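T-cell surface glycoprotein CD1A1 antigen (Gallus gallus, PDB 3JVG) probably presents lipid antigens at the cell surface to T cells, through the MHC class I-like groove of its ectodomain. Local coordinates at residues Ser5-Ser19 with Tyr87-Ser101. Sequence-based numbering, arbitrary orientation.
Sequences SHMLKLLHFATFQNS and YPFVFQSSIGCELQS. With NAG (2-acetamido-2-deoxy-beta-D-glucopyranose), chain J.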
ATOM      1  N   SER A   5     -11.190  14.638   4.915  1.00 37.43           N
ATOM      2  CA  SER A   5     -10.248  13.757   5.706  1.00 36.00           C
ATOM      3  C   SER A   5      -8.795  13.623   5.186  1.00 33.16           C
ATOM      4  O   SER A   5      -8.565  13.285   4.025  1.00 32.82           O
ATOM      5  CB  SER A   5     -10.876  12.385   5.982  1.00 36.64           C
ATOM      6  OG  SER A   5      -9.906  11.367   6.197  1.00 36.92           O
ATOM      7  N   HIS A   6      -7.831  13.854   6.085  1.00 30.15           N
ATOM      8  CA  HIS A   6      -6.404  13.672   5.794  1.00 27.51           C
ATOM      9  C   HIS A   6      -5.663  12.909   6.882  1.00 24.96           C
ATOM     10  O   HIS A   6      -6.047  12.916   8.047  1.00 24.30           O
ATOM     11  CB  HIS A   6      -5.744  15.041   5.617  1.00 27.88           C
ATOM     12  CG  HIS A   6      -6.283  15.801   4.451  1.00 30.60           C
ATOM     13  ND1 HIS A   6      -7.325  16.694   4.571  1.00 33.82           N
ATOM     14  CD2 HIS A   6      -5.977  15.745   3.133  1.00 30.74           C
ATOM     15  CE1 HIS A   6      -7.623  17.177   3.378  1.00 34.28           C
ATOM     16  NE2 HIS A   6      -6.811  16.628   2.492  1.00 34.33           N
ATOM     17  N   MET A   7      -4.559  12.299   6.496  1.00 22.27           N
ATOM     18  CA  MET A   7      -3.837  11.396   7.369  1.00 21.27           C
ATOM     19  C   MET A   7      -2.351  11.487   7.092  1.00 19.68           C
ATOM     20  O   MET A   7      -1.917  11.509   5.950  1.00 20.47           O
ATOM     21  CB  MET A   7      -4.319   9.968   7.120  1.00 19.99           C
ATOM     22  CG  MET A   7      -3.454   8.871   7.694  1.00 24.41           C
ATOM     23  SD  MET A   7      -4.211   7.213   7.555  1.00 34.58           S
ATOM     24  CE  MET A   7      -5.469   7.310   8.820  1.00 28.33           C
ATOM     25  N   LEU A   8      -1.582  11.483   8.155  1.00 19.13           N
ATOM     26  CA  LEU A   8      -0.151  11.441   8.080  1.00 18.97           C
ATOM     27  C   LEU A   8       0.168  10.124   8.745  1.00 18.16           C
ATOM     28  O   LEU A   8      -0.264   9.929   9.918  1.00 18.43           O
ATOM     29  CB  LEU A   8       0.470  12.588   8.905  1.00 19.28           C
ATOM     30  CG  LEU A   8       1.991  12.592   8.963  1.00 19.71           C
ATOM     31  CD1 LEU A   8       2.463  12.389   7.566  1.00 23.31           C
ATOM     32  CD2 LEU A   8       2.410  13.877   9.403  1.00 21.50           C
ATOM     33  N   LYS A   9       0.941   9.277   8.064  1.00 16.83           N
ATOM     34  CA  LYS A   9       1.248   7.977   8.589  1.00 16.43           C
ATOM     35  C   LYS A   9       2.713   7.552   8.414  1.00 16.06           C
ATOM     36  O   LYS A   9       3.265   7.571   7.290  1.00 17.73           O
ATOM     37  CB  LYS A   9       0.366   6.916   7.929  1.00 16.60           C
ATOM     38  CG  LYS A   9       0.449   5.593   8.577  1.00 17.56           C
ATOM     39  CD  LYS A   9      -0.128   4.488   7.675  1.00 26.85           C
ATOM     40  CE  LYS A   9      -1.611   4.443   7.615  1.00 32.93           C
ATOM     41  NZ  LYS A   9      -2.032   3.791   6.300  1.00 33.52           N
ATOM     42  N   LEU A  10       3.324   7.132   9.498  1.00 15.83           N
ATOM     43  CA  LEU A  10       4.679   6.626   9.436  1.00 15.96           C
ATOM     44  C   LEU A  10       4.629   5.141   9.675  1.00 16.49           C
ATOM     45  O   LEU A  10       4.088   4.689  10.711  1.00 18.04           O
ATOM     46  CB  LEU A  10       5.550   7.269  10.512  1.00 15.74           C
ATOM     47  CG  LEU A  10       5.667   8.810  10.479  1.00 16.62           C
ATOM     48  CD1 LEU A  10       6.506   9.286  11.684  1.00 19.32           C
ATOM     49  CD2 LEU A  10       6.307   9.309   9.128  1.00 16.20           C
ATOM     50  N   LEU A  11       5.254   4.400   8.778  1.00 15.67           N
ATOM     51  CA  LEU A  11       5.290   2.957   8.839  1.00 15.74           C
ATOM     52  C   LEU A  11       6.735   2.508   9.059  1.00 16.05           C
ATOM     53  O   LEU A  11       7.707   3.007   8.411  1.00 16.59           O
ATOM     54  CB  LEU A  11       4.813   2.435   7.498  1.00 15.98           C
ATOM     55  CG  LEU A  11       3.361   2.656   7.049  1.00 16.08           C
ATOM     56  CD1 LEU A  11       3.097   1.852   5.725  1.00 16.51           C
ATOM     57  CD2 LEU A  11       2.246   2.261   8.229  1.00 16.06           C
ATOM     58  N   HIS A  12       6.914   1.542   9.923  1.00 15.99           N
ATOM     59  CA  HIS A  12       8.238   0.977  10.127  1.00 16.37           C
ATOM     60  C   HIS A  12       8.106  -0.550  10.186  1.00 16.67           C
ATOM     61  O   HIS A  12       7.048  -1.102  10.601  1.00 16.54           O
ATOM     62  CB  HIS A  12       8.809   1.597  11.400  1.00 16.62           C
ATOM     63  CG  HIS A  12       9.636   0.680  12.268  1.00 19.07           C
ATOM     64  ND1 HIS A  12       9.081  -0.092  13.278  1.00 17.37           N
ATOM     65  CD2 HIS A  12      10.982   0.503  12.358  1.00 18.34           C
ATOM     66  CE1 HIS A  12      10.045  -0.735  13.918  1.00 17.30           C
ATOM     67  NE2 HIS A  12      11.206  -0.403  13.373  1.00 18.59           N
ATOM     68  N   PHE A  13       9.126  -1.257   9.714  1.00 17.25           N
ATOM     69  CA  PHE A  13       9.128  -2.710   9.907  1.00 17.72           C
ATOM     70  C   PHE A  13      10.529  -3.179  10.113  1.00 18.46           C
ATOM     71  O   PHE A  13      11.481  -2.517   9.672  1.00 18.74           O
ATOM     72  CB  PHE A  13       8.495  -3.490   8.767  1.00 17.99           C
ATOM     73  CG  PHE A  13       9.047  -3.164   7.375  1.00 18.34           C
ATOM     74  CD1 PHE A  13      10.040  -3.960   6.802  1.00 19.25           C
ATOM     75  CD2 PHE A  13       8.502  -2.114   6.626  1.00 18.00           C
ATOM     76  CE1 PHE A  13      10.526  -3.706   5.551  1.00 19.73           C
ATOM     77  CE2 PHE A  13       8.982  -1.835   5.333  1.00 18.37           C
ATOM     78  CZ  PHE A  13       9.991  -2.634   4.806  1.00 19.47           C
ATOM     79  N   ALA A  14      10.652  -4.331  10.783  1.00 18.94           N
ATOM     80  CA  ALA A  14      11.956  -4.898  11.133  1.00 19.86           C
ATOM     81  C   ALA A  14      11.906  -6.416  11.166  1.00 20.62           C
ATOM     82  O   ALA A  14      11.069  -7.027  11.851  1.00 20.68           O
ATOM     83  CB  ALA A  14      12.430  -4.347  12.474  1.00 19.78           C
ATOM     84  N   THR A  15      12.788  -7.035  10.406  1.00 21.63           N
ATOM     85  CA  THR A  15      12.952  -8.461  10.501  1.00 22.63           C
ATOM     86  C   THR A  15      14.163  -8.726  11.393  1.00 23.56           C
ATOM     87  O   THR A  15      15.314  -8.396  11.037  1.00 24.31           O
ATOM     88  CB  THR A  15      13.225  -9.101   9.103  1.00 23.54           C
ATOM     89  OG1 THR A  15      12.188  -8.739   8.201  1.00 22.81           O
ATOM     90  CG2 THR A  15      13.257 -10.571   9.221  1.00 26.49           C
ATOM     91  N   PHE A  16      13.938  -9.350  12.526  1.00 23.70           N
ATOM     92  CA  PHE A  16      15.076  -9.756  13.329  1.00 25.81           C
ATOM     93  C   PHE A  16      15.600 -11.093  12.867  1.00 28.81           C
ATOM     94  O   PHE A  16      14.956 -12.126  13.066  1.00 30.58           O
ATOM     95  CB  PHE A  16      14.705  -9.742  14.812  1.00 24.48           C
ATOM     96  CG  PHE A  16      14.277  -8.369  15.296  1.00 23.24           C
ATOM     97  CD1 PHE A  16      13.041  -7.835  14.912  1.00 22.01           C
ATOM     98  CD2 PHE A  16      15.155  -7.563  16.062  1.00 23.47           C
ATOM     99  CE1 PHE A  16      12.658  -6.563  15.300  1.00 21.05           C
ATOM    100  CE2 PHE A  16      14.766  -6.250  16.454  1.00 22.46           C
ATOM    101  CZ  PHE A  16      13.507  -5.774  16.076  1.00 21.26           C
ATOM    102  N   GLN A  17      16.758 -11.099  12.239  1.00 31.58           N
ATOM    103  CA  GLN A  17      17.299 -12.377  11.729  1.00 35.84           C
ATOM    104  C   GLN A  17      18.044 -13.225  12.777  1.00 37.85           C
ATOM    105  O   GLN A  17      17.950 -14.449  12.755  1.00 39.03           O
ATOM    106  CB  GLN A  17      18.180 -12.142  10.513  1.00 36.91           C
ATOM    107  CG  GLN A  17      17.515 -11.259   9.465  1.00 39.46           C
ATOM    108  CD  GLN A  17      18.376 -11.109   8.239  1.00 43.90           C
ATOM    109  OE1 GLN A  17      19.365 -10.362   8.258  1.00 45.68           O
ATOM    110  NE2 GLN A  17      18.020 -11.831   7.163  1.00 44.68           N
ATOM    111  N   ASN A  18      18.794 -12.571  13.662  1.00 38.79           N
ATOM    112  CA  ASN A  18      19.466 -13.229  14.792  1.00 41.39           C
ATOM    113  C   ASN A  18      19.664 -12.159  15.880  1.00 41.17           C
ATOM    114  O   ASN A  18      19.146 -11.047  15.756  1.00 39.23           O
ATOM    115  CB  ASN A  18      20.789 -13.918  14.375  1.00 43.62           C
ATOM    116  CG  ASN A  18      21.817 -12.947  13.789  1.00 45.98           C
ATOM    117  OD1 ASN A  18      21.876 -11.777  14.176  1.00 45.35           O
ATOM    118  ND2 ASN A  18      22.639 -13.445  12.853  1.00 50.03           N
ATOM    119  N   SER A  19      20.405 -12.468  16.933  1.00 42.26           N
ATOM    120  CA  SER A  19      20.500 -11.509  18.028  1.00 41.97           C
ATOM    121  C   SER A  19      21.282 -10.232  17.670  1.00 42.16           C
ATOM    122  O   SER A  19      21.189  -9.252  18.414  1.00 41.69           O
ATOM    123  CB  SER A  19      21.074 -12.148  19.308  1.00 43.16           C
ATOM    124  OG  SER A  19      22.447 -12.386  19.167  1.00 43.02           O
ATOM    125  N   TYR A  87      14.533 -16.446  16.803  1.00 49.25           N
ATOM    126  CA  TYR A  87      14.735 -15.743  15.544  1.00 47.32           C
ATOM    127  C   TYR A  87      14.325 -16.733  14.489  1.00 46.56           C
ATOM    128  O   TYR A  87      14.302 -17.901  14.807  1.00 48.82           O
ATOM    129  CB  TYR A  87      16.211 -15.294  15.486  1.00 48.08           C
ATOM    130  CG  TYR A  87      16.475 -14.246  16.583  1.00 48.55           C
ATOM    131  CD1 TYR A  87      15.902 -12.985  16.479  1.00 46.84           C
ATOM    132  CD2 TYR A  87      17.230 -14.531  17.750  1.00 49.89           C
ATOM    133  CE1 TYR A  87      16.074 -12.008  17.461  1.00 47.88           C
ATOM    134  CE2 TYR A  87      17.421 -13.539  18.769  1.00 48.06           C
ATOM    135  CZ  TYR A  87      16.836 -12.259  18.615  1.00 48.99           C
ATOM    136  OH  TYR A  87      16.933 -11.188  19.548  1.00 42.51           O
ATOM    137  N   PRO A  88      13.895 -16.299  13.273  1.00 44.11           N
ATOM    138  CA  PRO A  88      13.524 -14.952  12.749  1.00 40.42           C
ATOM    139  C   PRO A  88      12.062 -14.517  13.048  1.00 36.51           C
ATOM    140  O   PRO A  88      11.158 -15.344  13.176  1.00 36.33           O
ATOM    141  CB  PRO A  88      13.756 -15.087  11.244  1.00 40.56           C
ATOM    142  CG  PRO A  88      13.428 -16.539  10.973  1.00 43.22           C
ATOM    143  CD  PRO A  88      13.849 -17.320  12.208  1.00 44.72           C
ATOM    144  N   PHE A  89      11.850 -13.222  13.201  1.00 32.72           N
ATOM    145  CA  PHE A  89      10.501 -12.708  13.402  1.00 28.82           C
ATOM    146  C   PHE A  89      10.434 -11.260  12.949  1.00 25.95           C
ATOM    147  O   PHE A  89      11.467 -10.629  12.700  1.00 24.69           O
ATOM    148  CB  PHE A  89      10.034 -12.855  14.861  1.00 29.06           C
ATOM    149  CG  PHE A  89      10.973 -12.261  15.865  1.00 29.29           C
ATOM    150  CD1 PHE A  89      11.018 -10.897  16.075  1.00 26.97           C
ATOM    151  CD2 PHE A  89      11.818 -13.076  16.603  1.00 32.15           C
ATOM    152  CE1 PHE A  89      11.917 -10.361  17.006  1.00 27.38           C
ATOM    153  CE2 PHE A  89      12.702 -12.541  17.545  1.00 32.61           C
ATOM    154  CZ  PHE A  89      12.749 -11.187  17.744  1.00 29.09           C
ATOM    155  N   VAL A  90       9.214 -10.742  12.854  1.00 22.77           N
ATOM    156  CA  VAL A  90       9.034  -9.401  12.380  1.00 21.05           C
ATOM    157  C   VAL A  90       8.144  -8.544  13.268  1.00 20.06           C
ATOM    158  O   VAL A  90       7.075  -9.004  13.748  1.00 20.25           O
ATOM    159  CB  VAL A  90       8.793  -9.301  10.776  1.00 21.03           C
ATOM    160  CG1 VAL A  90       8.829 -10.620  10.056  1.00 22.59           C
ATOM    161  CG2 VAL A  90       7.693  -8.307  10.311  1.00 20.04           C
ATOM    162  N   PHE A  91       8.624  -7.339  13.513  1.00 19.49           N
ATOM    163  CA  PHE A  91       7.843  -6.298  14.143  1.00 18.69           C
ATOM    164  C   PHE A  91       7.543  -5.235  13.115  1.00 18.08           C
ATOM    165  O   PHE A  91       8.354  -5.015  12.196  1.00 18.23           O
ATOM    166  CB  PHE A  91       8.569  -5.674  15.316  1.00 18.66           C
ATOM    167  CG  PHE A  91       8.437  -6.421  16.576  1.00 19.11           C
ATOM    168  CD1 PHE A  91       9.367  -7.390  16.911  1.00 19.99           C
ATOM    169  CD2 PHE A  91       7.385  -6.149  17.440  1.00 18.83           C
ATOM    170  CE1 PHE A  91       9.255  -8.135  18.132  1.00 20.56           C
ATOM    171  CE2 PHE A  91       7.240  -6.828  18.674  1.00 19.58           C
ATOM    172  CZ  PHE A  91       8.182  -7.841  19.030  1.00 21.46           C
ATOM    173  N   GLN A  92       6.367  -4.628  13.270  1.00 17.57           N
ATOM    174  CA  GLN A  92       5.968  -3.448  12.550  1.00 17.04           C
ATOM    175  C   GLN A  92       5.387  -2.364  13.471  1.00 16.62           C
ATOM    176  O   GLN A  92       4.830  -2.672  14.573  1.00 16.75           O
ATOM    177  CB  GLN A  92       4.970  -3.835  11.435  1.00 17.14           C
ATOM    178  CG  GLN A  92       5.479  -4.900  10.454  1.00 17.72           C
ATOM    179  CD  GLN A  92       4.321  -5.640   9.789  1.00 18.75           C
ATOM    180  OE1 GLN A  92       3.901  -6.678  10.295  1.00 18.55           O
ATOM    181  NE2 GLN A  92       3.724  -5.043   8.737  1.00 17.97           N
ATOM    182  N   SER A  93       5.525  -1.102  13.040  1.00 16.26           N
ATOM    183  CA  SER A  93       4.820   0.022  13.677  1.00 16.00           C
ATOM    184  C   SER A  93       4.090   0.825  12.657  1.00 15.82           C
ATOM    185  O   SER A  93       4.605   1.009  11.565  1.00 15.77           O
ATOM    186  CB  SER A  93       5.743   1.075  14.353  1.00 15.93           C
ATOM    187  OG  SER A  93       6.866   0.538  14.929  1.00 17.71           O
ATOM    188  N   SER A  94       2.957   1.396  13.075  1.00 15.85           N
ATOM    189  CA  SER A  94       2.159   2.327  12.267  1.00 15.85           C
ATOM    190  C   SER A  94       1.855   3.451  13.233  1.00 16.42           C
ATOM    191  O   SER A  94       1.267   3.207  14.306  1.00 16.17           O
ATOM    192  CB  SER A  94       0.891   1.633  11.814  1.00 16.19           C
ATOM    193  OG  SER A  94       0.036   2.452  11.032  1.00 16.80           O
ATOM    194  N   ILE A  95       2.274   4.686  12.895  1.00 15.82           N
ATOM    195  CA  ILE A  95       2.181   5.778  13.845  1.00 16.47           C
ATOM    196  C   ILE A  95       1.729   7.009  13.114  1.00 16.51           C
ATOM    197  O   ILE A  95       2.288   7.316  12.032  1.00 16.35           O
ATOM    198  CB  ILE A  95       3.581   6.102  14.472  1.00 16.10           C
ATOM    199  CG1 ILE A  95       4.241   4.843  15.059  1.00 17.87           C
ATOM    200  CG2 ILE A  95       3.433   7.077  15.639  1.00 19.33           C
ATOM    201  CD1 ILE A  95       5.647   5.141  15.715  1.00 22.18           C
ATOM    202  N   GLY A  96       0.765   7.738  13.676  1.00 16.67           N
ATOM    203  CA  GLY A  96       0.278   8.916  12.953  1.00 17.45           C
ATOM    204  C   GLY A  96      -0.976   9.569  13.505  1.00 18.60           C
ATOM    205  O   GLY A  96      -1.334   9.333  14.652  1.00 18.09           O
ATOM    206  N   CYS A  97      -1.656  10.364  12.671  1.00 18.66           N
ATOM    207  CA  CYS A  97      -2.854  11.050  13.090  1.00 21.39           C
ATOM    208  C   CYS A  97      -3.658  11.335  11.872  1.00 23.11           C
ATOM    209  O   CYS A  97      -3.103  11.374  10.762  1.00 24.18           O
ATOM    210  CB  CYS A  97      -2.544  12.362  13.839  1.00 21.26           C
ATOM    211  SG  CYS A  97      -1.508  13.535  12.859  1.00 25.05           S
ATOM    212  N   GLU A  98      -4.960  11.549  12.071  1.00 24.99           N
ATOM    213  CA  GLU A  98      -5.880  11.816  10.995  1.00 27.47           C
ATOM    214  C   GLU A  98      -6.747  13.004  11.406  1.00 28.98           C
ATOM    215  O   GLU A  98      -7.117  13.113  12.556  1.00 29.50           O
ATOM    216  CB  GLU A  98      -6.711  10.552  10.669  1.00 27.98           C
ATOM    217  CG  GLU A  98      -7.896  10.760   9.737  1.00 34.17           C
ATOM    218  CD  GLU A  98      -8.902   9.574   9.678  1.00 41.97           C
ATOM    219  OE1 GLU A  98     -10.092   9.821   9.308  1.00 45.00           O
ATOM    220  OE2 GLU A  98      -8.516   8.403   9.963  1.00 45.72           O
ATOM    221  N   LEU A  99      -7.030  13.889  10.463  1.00 29.71           N
ATOM    222  CA  LEU A  99      -7.857  15.045  10.680  1.00 33.81           C
ATOM    223  C   LEU A  99      -9.118  14.882   9.834  1.00 36.30           C
ATOM    224  O   LEU A  99      -9.025  14.831   8.615  1.00 35.88           O
ATOM    225  CB  LEU A  99      -7.123  16.314  10.202  1.00 33.47           C
ATOM    226  CG  LEU A  99      -6.894  17.595  11.028  1.00 36.33           C
ATOM    227  CD1 LEU A  99      -7.019  18.798  10.113  1.00 40.04           C
ATOM    228  CD2 LEU A  99      -7.815  17.829  12.273  1.00 39.25           C
ATOM    229  N   GLN A 100     -10.285  14.793  10.462  1.00 40.27           N
ATOM    230  CA  GLN A 100     -11.548  14.947   9.710  1.00 45.34           C
ATOM    231  C   GLN A 100     -11.844  16.398   9.336  1.00 47.55           C
ATOM    232  O   GLN A 100     -11.192  17.315   9.856  1.00 48.08           O
ATOM    233  CB  GLN A 100     -12.721  14.330  10.457  1.00 47.18           C
ATOM    234  CG  GLN A 100     -12.836  12.821  10.219  1.00 50.68           C
ATOM    235  CD  GLN A 100     -12.583  11.995  11.472  1.00 55.45           C
ATOM    236  OE1 GLN A 100     -13.300  12.131  12.479  1.00 58.87           O
ATOM    237  NE2 GLN A 100     -11.584  11.115  11.412  1.00 54.99           N
ATOM    238  N   SER A 101     -12.800  16.615   8.422  1.00 50.85           N
ATOM    239  CA  SER A 101     -13.253  17.993   8.083  1.00 53.63           C
ATOM    240  C   SER A 101     -13.910  18.637   9.306  1.00 55.49           C
ATOM    241  O   SER A 101     -13.753  19.846   9.521  1.00 56.67           O
ATOM    242  CB  SER A 101     -14.174  18.036   6.848  1.00 55.29           C
ATOM    243  OG  SER A 101     -15.365  17.277   7.024  1.00 57.85           O
TER
HETATM  244  C1  NAG J 287      23.698 -12.740  12.159  1.00 54.06           C
HETATM  245  C2  NAG J 287      25.014 -13.544  12.295  1.00 59.75           C
HETATM  246  C3  NAG J 287      26.126 -12.885  11.456  1.00 61.28           C
HETATM  247  C4  NAG J 287      25.674 -12.945   9.974  1.00 61.47           C
HETATM  248  C5  NAG J 287      24.324 -12.192   9.814  1.00 58.55           C
HETATM  249  C6  NAG J 287      23.749 -12.184   8.370  1.00 58.58           C
HETATM  250  C7  NAG J 287      25.395 -14.968  14.296  1.00 61.19           C
HETATM  251  C8  NAG J 287      25.797 -14.995  15.752  1.00 61.77           C
HETATM  252  N2  NAG J 287      25.388 -13.760  13.698  1.00 60.00           N
HETATM  253  O3  NAG J 287      27.413 -13.432  11.753  1.00 62.82           O
HETATM  254  O4  NAG J 287      26.626 -12.387   9.089  1.00 62.54           O
HETATM  255  O5  NAG J 287      23.338 -12.586  10.786  1.00 56.23           O
HETATM  256  O6  NAG J 287      22.784 -13.182   8.043  1.00 55.55           O
HETATM  257  O7  NAG J 287      25.101 -16.030  13.729  1.00 59.52           O
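F16 packs on F89 and F91 where strands 6-18 and 89-99 run antiparallel as the two central strands of the MHC class I-like groove floor. F16 CB lies over the F89 ring, 4.0 Å from its centroid in a CH-pi contact, and also touches Y87 CE1. CG and CD1 come next, with F16 CD1 3.5 Å from F89 CE1; F16 CE1, farther out, reaches F91 CD1 at 3.8 Å. CG anti to the carbonyl carbon (chi1 -60°) puts the F16 ring beside F89; their planes are 25° apart but barely overlap. V79 of helix 58-82 touches all three phenylalanines. The backbones pair without a break from H6-L99 to F16-F89, side chains alternating between groove and underside. Below, K9 NZ forms a salt bridge and the Q92 amide hydrogen bonds with the chain of another protein, while E98 OE2 meets M7 CE at 3.4 Å and salt-bridges R106. On the groove side C97 is disulfide-linked to C162. Past the F16-F89 pair, Y87 lays one ring face on the N18-S19 peptide; N18 ND2 is bonded covalently to NAG C1, an N-linked sugar. H12 ND1 and S93 OG share a hydrogen bond of 2.8 Å, OG lying at the imidazole edge near its plane, and Y71 OH also hydrogen-bonds that hydroxyl.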